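Local coordinates for enoyl-CoA hydratase subunit I (PDB 2PBP) that catalyses the hydration of 2-enoyl-CoA thioesters to 3-hydroxyacyl-CoA, a step of beta-oxidation, as a member of the crotonase-like family, at the interface of chains A and B. Coordinates in Å, arbitrary orientation; residue numbers count along the deposited sequence, not the author numbering. Chains: chain A/B, Enoyl-CoA hydratase subunit I.

Contact 1: the interface of chains A and B. Residues chain A 97, 118, 205, 208-209; chain B 157, 161.
B:Trp161 pushes its indole into a pocket of chain A lined by A:Pro97, A:Asp118 and helix 202-217, a contact between two copies of a crotonase-like protein in the deposited assembly that illustrates how one large aromatic side chain can be held on several sides. Packing is tight over one ring face. There A:Leu205 brings its methyl CD2 to 3.4 Å from CD1 of the indole, while the pyrrolidine CB of A:Pro97 lies 3.5 Å from CH2. A:Asp118 is as near at the benzo edge, its CB 3.5 Å from CH2; its OD2 sits in the ring plane, the carboxylate turned nearly perpendicular to the indole. The first torsion of B:Trp161 (chi1 -80°) sets CG anti to the carbonyl carbon, and the indole reaches into chain A. Its NE1 donates a hydrogen bond of 3.0 Å to the backbone O of A:Leu205, bent at the hydrogen (139°) and with the acceptor 28° out of the ring plane. The opposite face is backed about as closely by B:Leu157 of the same chain, and A:Ile208 brings CG2 to 3.7 Å from the indole CD1. B:Leu157 turns CD1 toward A:Asp118 and CD2 toward A:Ile208, the latter a looser touch, 4.0 Å from CG2. Looser too is the extended A:Lys209, with CB 3.9 Å from the indole CZ2; its NZ meets the syn lone pair of A:Asp118 OD2 at 2.8 Å, a salt bridge that probably steadies the carboxylate.

Contact 2: the interface of chains A and B. Residues chain A 221, 224, 228; chain B 85, 89, 92, 141-142, 146.
A:Arg228 turns CG between its backbone N and carbonyl carbon (chi1 65°) and bends again at chi3 (62°), a folded course that carries its guanidinium end-on to the carboxylate of B:Asp89, whose CG stands anti to its own carbonyl carbon. The result is a textbook bidentate salt bridge: NH1 donates to OD2 at 2.8 Å and NH2 to OD1 at 2.8 Å. Both bonds are fairly straight and arrive on the syn sides, though each donor stands somewhat out of the carboxylate plane; the two planes are 12° apart, which should restrain rotation of either group. B:Phe85 lays its CB over the centre of one guanidinium face, 3.4 Å from CZ, and its ring atom CD2 touches CB of A:Arg228 as the two side chains pass in opposite directions. A:Tyr221 presents a ring edge to B:Asp89, with CE1 3.6 Å from the carboxylate carbon CG; a water links the phenol OH to OD2. Replacing A:Arg228 by a leucine would probably leave the carboxylate of B:Asp89 without its cationic mate, held mainly by the water and the tyrosine edge, and freer to turn. Nearby, A:Met224 slides its thioether over the B:Ala141-B:Gly142 backbone, CG lying 3.6 Å from CA of B:Gly142. B:Arg146 borders the sulfur, its guanidinium steadied by a hydrogen bond of 2.8 Å from NH2 to OG of B:Ser92. In the deposited assembly the site appears to fasten helix 220-234 to helix 86-92 and to the loop and start of helix 143-151.

Contact 1: the interface of chains A and B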
ATOM      1  N   PRO A  97       4.209 -14.687  -6.270  1.00  6.11           N
ATOM      2  CA  PRO A  97       3.636 -14.438  -4.945  1.00  7.65           C
ATOM      3  C   PRO A  97       4.142 -15.463  -3.929  1.00  8.37           C
ATOM      4  O   PRO A  97       4.169 -16.667  -4.203  1.00  6.86           O
ATOM      5  CB  PRO A  97       2.134 -14.555  -5.196  1.00  6.83           C
ATOM      6  CG  PRO A  97       1.999 -13.985  -6.574  1.00  8.95           C
ATOM      7  CD  PRO A  97       3.163 -14.638  -7.309  1.00  6.59           C
ATOM      8  N   ASP A 118       5.433 -12.114   0.885  1.00  4.19           N
ATOM      9  CA  ASP A 118       4.475 -11.044   0.599  1.00  5.16           C
ATOM     10  C   ASP A 118       3.312 -10.960   1.574  1.00  6.83           C
ATOM     11  O   ASP A 118       2.799  -9.871   1.849  1.00  7.17           O
ATOM     12  CB  ASP A 118       3.932 -11.208  -0.817  1.00  6.04           C
ATOM     13  CG  ASP A 118       5.034 -11.301  -1.843  1.00  5.87           C
ATOM     14  OD1 ASP A 118       5.886 -10.386  -1.872  1.00  6.33           O
ATOM     15  OD2 ASP A 118       5.054 -12.287  -2.613  1.00  8.04           O
ATOM     16  N   LEU A 205      -0.917 -10.275 -10.716  1.00  4.54           N
ATOM     17  CA  LEU A 205      -0.350 -10.402  -9.371  1.00  4.50           C
ATOM     18  C   LEU A 205       1.144 -10.062  -9.375  1.00  5.11           C
ATOM     19  O   LEU A 205       1.650  -9.409  -8.462  1.00  4.80           O
ATOM     20  CB  LEU A 205      -0.543 -11.819  -8.818  1.00  4.50           C
ATOM     21  CG  LEU A 205      -1.970 -12.337  -8.620  1.00  4.76           C
ATOM     22  CD1 LEU A 205      -1.941 -13.523  -7.656  1.00  4.52           C
ATOM     23  CD2 LEU A 205      -2.863 -11.241  -8.068  1.00  4.93           C
ATOM     24  N   ILE A 208       1.644  -6.235  -9.989  1.00  3.78           N
ATOM     25  CA  ILE A 208       1.138  -5.467  -8.853  1.00  6.27           C
ATOM     26  C   ILE A 208       2.199  -5.538  -7.759  1.00  6.18           C
ATOM     27  O   ILE A 208       2.519  -4.538  -7.109  1.00  3.65           O
ATOM     28  CB  ILE A 208      -0.193  -6.052  -8.300  1.00  6.67           C
ATOM     29  CG1 ILE A 208      -1.369  -5.582  -9.161  1.00 10.65           C
ATOM     30  CG2 ILE A 208      -0.376  -5.637  -6.840  1.00  4.96           C
ATOM     31  CD1 ILE A 208      -1.629  -4.054  -9.241  1.00 13.93           C
ATOM     32  N   LYS A 209       2.737  -6.737  -7.560  1.00  6.21           N
ATOM     33  CA  LYS A 209       3.765  -6.949  -6.554  1.00  5.59           C
ATOM     34  C   LYS A 209       4.984  -6.074  -6.856  1.00  6.04           C
ATOM     35  O   LYS A 209       5.556  -5.470  -5.948  1.00  5.48           O
ATOM     36  CB  LYS A 209       4.162  -8.429  -6.510  1.00  6.35           C
ATOM     37  CG  LYS A 209       5.326  -8.729  -5.581  1.00  8.82           C
ATOM     38  CD  LYS A 209       5.564 -10.230  -5.447  1.00  5.45           C
ATOM     39  CE  LYS A 209       6.881 -10.497  -4.738  1.00  9.14           C
ATOM     40  NZ  LYS A 209       7.088 -11.950  -4.459  1.00  6.33           N
TER
ATOM     41  N   LEU B 157      -0.899  -5.630  -0.389  1.00  7.20           N
ATOM     42  CA  LEU B 157      -0.976  -6.719  -1.361  1.00  7.84           C
ATOM     43  C   LEU B 157      -2.231  -7.561  -1.184  1.00  7.71           C
ATOM     44  O   LEU B 157      -2.782  -8.077  -2.155  1.00  6.97           O
ATOM     45  CB  LEU B 157       0.278  -7.593  -1.287  1.00  7.08           C
ATOM     46  CG  LEU B 157       1.518  -6.938  -1.910  1.00  6.12           C
ATOM     47  CD1 LEU B 157       2.749  -7.794  -1.655  1.00  8.21           C
ATOM     48  CD2 LEU B 157       1.289  -6.745  -3.412  1.00  6.24           C
ATOM     49  N   TRP B 161      -4.280  -7.682  -4.506  1.00  5.98           N
ATOM     50  CA  TRP B 161      -4.323  -8.990  -5.162  1.00  5.31           C
ATOM     51  C   TRP B 161      -5.716  -9.625  -5.214  1.00  7.69           C
ATOM     52  O   TRP B 161      -6.035 -10.343  -6.162  1.00  7.05           O
ATOM     53  CB  TRP B 161      -3.371  -9.966  -4.469  1.00  3.29           C
ATOM     54  CG  TRP B 161      -1.920  -9.831  -4.839  1.00  6.05           C
ATOM     55  CD1 TRP B 161      -1.387  -9.098  -5.866  1.00  5.46           C
ATOM     56  CD2 TRP B 161      -0.826 -10.517  -4.226  1.00  6.35           C
ATOM     57  NE1 TRP B 161      -0.027  -9.292  -5.931  1.00  5.71           N
ATOM     58  CE2 TRP B 161       0.345 -10.161  -4.936  1.00  6.80           C
ATOM     59  CE3 TRP B 161      -0.717 -11.406  -3.148  1.00  5.81           C
ATOM     60  CZ2 TRP B 161       1.607 -10.661  -4.600  1.00  6.94           C
ATOM     61  CZ3 TRP B 161       0.536 -11.904  -2.813  1.00  5.71           C
ATOM     62  CH2 TRP B 161       1.683 -11.530  -3.540  1.00  4.10           C
TER

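Contact 2: the interface of chains A and B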
ATOM      1  N   TYR A 221       5.777  10.214  -7.072  1.00  9.59           N
ATOM      2  CA  TYR A 221       5.739  10.501  -8.503  1.00 11.93           C
ATOM      3  C   TYR A 221       6.426   9.440  -9.359  1.00 11.89           C
ATOM      4  O   TYR A 221       5.875   8.999 -10.367  1.00 10.16           O
ATOM      5  CB  TYR A 221       6.370  11.866  -8.794  1.00 15.00           C
ATOM      6  CG  TYR A 221       6.216  12.301 -10.236  1.00 17.92           C
ATOM      7  CD1 TYR A 221       4.993  12.764 -10.717  1.00 19.05           C
ATOM      8  CD2 TYR A 221       7.289  12.230 -11.122  1.00 20.01           C
ATOM      9  CE1 TYR A 221       4.840  13.146 -12.047  1.00 21.38           C
ATOM     10  CE2 TYR A 221       7.149  12.608 -12.454  1.00 21.51           C
ATOM     11  CZ  TYR A 221       5.923  13.067 -12.911  1.00 22.27           C
ATOM     12  OH  TYR A 221       5.783  13.449 -14.227  1.00 23.38           O
ATOM     13  N   MET A 224       4.644   6.047  -9.315  1.00  3.94           N
ATOM     14  CA  MET A 224       3.495   6.061 -10.212  1.00  5.57           C
ATOM     15  C   MET A 224       3.955   5.954 -11.668  1.00  6.44           C
ATOM     16  O   MET A 224       3.257   5.381 -12.505  1.00  5.84           O
ATOM     17  CB  MET A 224       2.671   7.335  -9.984  1.00  5.83           C
ATOM     18  CG  MET A 224       1.862   7.280  -8.681  1.00  5.60           C
ATOM     19  SD  MET A 224       0.976   8.798  -8.272  1.00  9.21           S
ATOM     20  CE  MET A 224      -0.232   8.823  -9.585  1.00  7.26           C
ATOM     21  N   ARG A 228       2.333   2.841 -13.913  1.00  3.64           N
ATOM     22  CA  ARG A 228       1.604   2.936 -15.176  1.00  5.37           C
ATOM     23  C   ARG A 228       2.241   2.149 -16.321  1.00  5.68           C
ATOM     24  O   ARG A 228       1.541   1.734 -17.248  1.00  7.05           O
ATOM     25  CB  ARG A 228       1.401   4.407 -15.571  1.00  7.66           C
ATOM     26  CG  ARG A 228       2.665   5.189 -15.877  1.00  5.42           C
ATOM     27  CD  ARG A 228       2.380   6.688 -15.900  1.00  3.23           C
ATOM     28  NE  ARG A 228       1.902   7.157 -14.602  1.00  5.28           N
ATOM     29  CZ  ARG A 228       1.717   8.434 -14.276  1.00  6.28           C
ATOM     30  NH1 ARG A 228       1.971   9.395 -15.158  1.00  6.30           N
ATOM     31  NH2 ARG A 228       1.271   8.749 -13.065  1.00  6.08           N
TER
ATOM     32  N   PHE B  85      -2.480   9.141 -17.522  1.00  6.21           N
ATOM     33  CA  PHE B  85      -2.167   9.350 -16.118  1.00  6.60           C
ATOM     34  C   PHE B  85      -1.459  10.663 -15.819  1.00  7.74           C
ATOM     35  O   PHE B  85      -1.213  10.991 -14.661  1.00  5.43           O
ATOM     36  CB  PHE B  85      -1.401   8.142 -15.585  1.00  6.20           C
ATOM     37  CG  PHE B  85      -2.186   6.869 -15.691  1.00  5.74           C
ATOM     38  CD1 PHE B  85      -3.379   6.716 -14.984  1.00  5.99           C
ATOM     39  CD2 PHE B  85      -1.784   5.858 -16.555  1.00  7.01           C
ATOM     40  CE1 PHE B  85      -4.164   5.573 -15.144  1.00  9.96           C
ATOM     41  CE2 PHE B  85      -2.559   4.712 -16.724  1.00  7.39           C
ATOM     42  CZ  PHE B  85      -3.753   4.569 -16.017  1.00  8.01           C
ATOM     43  N   ASP B  89      -1.375  13.069 -12.404  1.00  5.41           N
ATOM     44  CA  ASP B  89      -0.213  13.719 -11.814  1.00  6.57           C
ATOM     45  C   ASP B  89      -0.549  15.176 -11.511  1.00  5.39           C
ATOM     46  O   ASP B  89      -0.056  15.743 -10.542  1.00  6.38           O
ATOM     47  CB  ASP B  89       0.993  13.661 -12.759  1.00  6.56           C
ATOM     48  CG  ASP B  89       1.493  12.245 -12.990  1.00  9.73           C
ATOM     49  OD1 ASP B  89       1.377  11.408 -12.068  1.00  8.58           O
ATOM     50  OD2 ASP B  89       2.019  11.976 -14.090  1.00  9.77           O
ATOM     51  N   SER B  92      -2.172  15.400  -8.269  1.00  9.70           N
ATOM     52  CA  SER B  92      -1.204  15.195  -7.199  1.00 11.14           C
ATOM     53  C   SER B  92      -0.479  16.465  -6.760  1.00 12.03           C
ATOM     54  O   SER B  92      -0.019  16.550  -5.621  1.00 13.02           O
ATOM     55  CB  SER B  92      -0.157  14.162  -7.627  1.00  9.63           C
ATOM     56  OG  SER B  92      -0.751  12.917  -7.941  1.00 11.51           O
ATOM     57  N   ALA B 141      -3.377   4.581 -11.504  1.00  6.53           N
ATOM     58  CA  ALA B 141      -3.373   5.987 -11.113  1.00  7.72           C
ATOM     59  C   ALA B 141      -2.938   6.228  -9.665  1.00  7.32           C
ATOM     60  O   ALA B 141      -3.573   6.998  -8.940  1.00  7.85           O
ATOM     61  CB  ALA B 141      -4.761   6.588 -11.349  1.00  9.29           C
ATOM     62  N   GLY B 142      -1.864   5.563  -9.247  1.00  6.53           N
ATOM     63  CA  GLY B 142      -1.349   5.752  -7.903  1.00  6.87           C
ATOM     64  C   GLY B 142      -1.873   4.817  -6.830  1.00  5.86           C
ATOM     65  O   GLY B 142      -1.343   4.792  -5.721  1.00  7.34           O
ATOM     66  N   ARG B 146       0.044   4.843  -3.308  1.00  4.74           N
ATOM     67  CA  ARG B 146      -0.519   5.493  -2.134  1.00  6.29           C
ATOM     68  C   ARG B 146      -1.019   4.517  -1.073  1.00  5.72           C
ATOM     69  O   ARG B 146      -0.837   4.760   0.120  1.00  5.66           O
ATOM     70  CB  ARG B 146      -1.636   6.458  -2.544  1.00  6.25           C
ATOM     71  CG  ARG B 146      -1.139   7.680  -3.328  1.00  7.60           C
ATOM     72  CD  ARG B 146      -2.201   8.775  -3.371  1.00  8.64           C
ATOM     73  NE  ARG B 146      -1.691  10.045  -3.886  1.00  9.01           N
ATOM     74  CZ  ARG B 146      -1.721  10.413  -5.164  1.00 10.27           C
ATOM     75  NH1 ARG B 146      -2.239   9.610  -6.084  1.00 10.49           N
ATOM     76  NH2 ARG B 146      -1.232  11.594  -5.522  1.00 12.92           N
TER
HETATM   77  O   HOH W   1       3.025  13.905 -15.639  1.00 12.20           O

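Contact 1 and contact 2 have their C-alpha centres about 18 Å apart and share no residue, yet they draw on neighbouring elements. On chain A, helix 202-217 serves contact 1 and the following helix, 220-234, serves contact 2, so two successive helices are tied at separate points, which should limit rocking between subunits. On chain B, contact 1 uses helix 153-162, whereas contact 2 uses helix 86-92 with the residue just before it, and the segment entering helix 143-151. The interface is not an exact two-fold, and the crotonase family commonly builds trimers that pair into hexamers, so the deposited pair may represent part of such an assembly; the pair alone does not show it.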